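Local coordinates for 3-deoxy-manno-octulosonate cytidylyltransferase (Escherichia coli, PDB 1H7E), which couples the eight-carbon sugar KDO to CMP from CTP, releasing diphosphate, and so probably activates it for incorporation into lipopolysaccharide, at residues A[22-26]-A[27-31]. Residues are numbered along the deposited sequence; the frame is centred on the assembly and turned at random.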
loop_
_atom_site.group_PDB
_atom_site.type_symbol
_atom_site.label_atom_id
_atom_site.label_comp_id
_atom_site.label_asym_id
_atom_site.label_seq_id
_atom_site.Cartn_x
_atom_site.Cartn_y
_atom_site.Cartn_z
ATOM N N LEU A 22 -22.831 26.241 12.088
ATOM C CA LEU A 22 -21.983 27.225 12.767
ATOM C C LEU A 22 -21.773 28.438 11.879
ATOM O O LEU A 22 -21.655 28.306 10.667
ATOM C CB LEU A 22 -20.617 26.634 13.114
ATOM C CG LEU A 22 -20.462 25.701 14.309
ATOM C CD1 LEU A 22 -19.047 25.147 14.279
ATOM C CD2 LEU A 22 -20.730 26.433 15.617
ATOM N N ASP A 23 -21.676 29.614 12.490
ATOM C CA ASP A 23 -21.487 30.837 11.728
ATOM C C ASP A 23 -20.040 31.182 11.407
ATOM O O ASP A 23 -19.166 31.142 12.259
ATOM C CB ASP A 23 -22.139 32.030 12.437
ATOM C CG ASP A 23 -22.183 33.273 11.557
ATOM O OD1 ASP A 23 -21.157 33.991 11.445
ATOM O OD2 ASP A 23 -23.255 33.516 10.960
ATOM N N ILE A 24 -19.810 31.532 10.154
ATOM C CA ILE A 24 -18.499 31.945 9.683
ATOM C C ILE A 24 -18.826 33.168 8.820
ATOM O O ILE A 24 -19.488 33.047 7.789
ATOM C CB ILE A 24 -17.795 30.838 8.826
ATOM C CG1 ILE A 24 -17.616 29.550 9.638
ATOM C CG2 ILE A 24 -16.439 31.342 8.311
ATOM C CD1 ILE A 24 -17.064 28.388 8.828
ATOM N N VAL A 25 -18.392 34.344 9.271
ATOM C CA VAL A 25 -18.644 35.610 8.570
ATOM C C VAL A 25 -20.102 35.817 8.110
ATOM O O VAL A 25 -20.365 36.164 6.951
ATOM C CB VAL A 25 -17.620 35.898 7.388
ATOM C CG1 VAL A 25 -16.210 36.063 7.928
ATOM C CG2 VAL A 25 -17.649 34.805 6.313
ATOM N N GLY A 26 -21.041 35.559 9.022
ATOM C CA GLY A 26 -22.449 35.760 8.718
ATOM C C GLY A 26 -23.235 34.689 7.964
ATOM O O GLY A 26 -24.409 34.926 7.663
ATOM N N LYS A 27 -22.616 33.543 7.641
ATOM C CA LYS A 27 -23.286 32.436 6.927
ATOM C C LYS A 27 -23.033 31.111 7.635
ATOM O O LYS A 27 -21.982 30.927 8.238
ATOM C CB LYS A 27 -22.737 32.283 5.504
ATOM C CG LYS A 27 -23.059 33.393 4.563
ATOM C CD LYS A 27 -22.275 33.201 3.302
ATOM C CE LYS A 27 -22.537 34.340 2.359
ATOM N NZ LYS A 27 -21.682 34.274 1.141
ATOM N N PRO A 28 -23.989 30.170 7.578
ATOM C CA PRO A 28 -23.757 28.878 8.240
ATOM C C PRO A 28 -22.613 28.194 7.483
ATOM O O PRO A 28 -22.423 28.431 6.276
ATOM C CB PRO A 28 -25.063 28.126 7.993
ATOM C CG PRO A 28 -26.069 29.226 7.797
ATOM C CD PRO A 28 -25.324 30.214 6.966
ATOM N N MET A 29 -21.855 27.340 8.168
ATOM C CA MET A 29 -20.743 26.667 7.512
ATOM C C MET A 29 -21.168 25.919 6.248
ATOM O O MET A 29 -20.496 26.018 5.206
ATOM C CB MET A 29 -20.022 25.723 8.472
ATOM C CG MET A 29 -18.875 24.973 7.802
ATOM S SD MET A 29 -17.808 24.158 8.975
ATOM C CE MET A 29 -18.958 22.939 9.666
ATOM N N ILE A 30 -22.300 25.216 6.338
ATOM C CA ILE A 30 -22.834 24.454 5.202
ATOM C C ILE A 30 -23.074 25.356 3.961
ATOM O O ILE A 30 -22.870 24.918 2.813
ATOM C CB ILE A 30 -24.103 23.642 5.623
ATOM C CG1 ILE A 30 -24.438 22.566 4.590
ATOM C CG2 ILE A 30 -25.284 24.549 5.817
ATOM C CD1 ILE A 30 -23.357 21.515 4.426
ATOM N N GLN A 31 -23.395 26.635 4.187
ATOM C CA GLN A 31 -23.609 27.546 3.062
ATOM C C GLN A 31 -22.305 27.875 2.311
ATOM O O GLN A 31 -22.294 27.942 1.072
ATOM C CB GLN A 31 -24.314 28.826 3.509
ATOM C CG GLN A 31 -24.604 29.782 2.325
ATOM C CD GLN A 31 -25.474 30.967 2.723
ATOM O OE1 GLN A 31 -26.136 30.939 3.757
ATOM N NE2 GLN A 31 -25.458 32.010 1.917
#
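Leu22 O meets the backbone N of Met29, the first residue of helix 29-38, at 2.7 Å. The bond is bent (128° at the hydrogen) and counts as weak. The same oxygen takes a CA-H...O contact from Pro28, the N-cap residue. The Leu22 side chain packs on Leu230 of helix 227-243.

Asp23 pairs with Pro28 as an antiparallel non-hydrogen-bonded pair. CG is anti to the backbone N (chi1 -170°), which brings the carboxylate up beside the turn. Asp23 OD1 accepts from Gly26 N at 2.9 Å, on its syn side, closing an Asx motif. OD2 lies near Lys27 N but makes no bond with it.

Ile24 forms the hydrogen-bonded pair with Lys27. Ile24 N gives a nearly straight bond to Lys27 O at 3.0 Å. In return, Lys27 N reaches Ile24 O from above the carbonyl plane, at 3.2 Å. Ile24 CD1 lies 4.0 Å from both CB and CG of Met29. Val25 and Gly26 occupy the corners of a type I' turn, both with positive phi.

The extended Lys27 chain ends in a salt bridge to Glu35. His32 NE2 also bonds to Ile24 O. This tight two-residue beta hairpin is therefore held by main-chain bonds and the Asp23 carboxylate, and side chains of helix 29-38 tie it to the helix that it leads into.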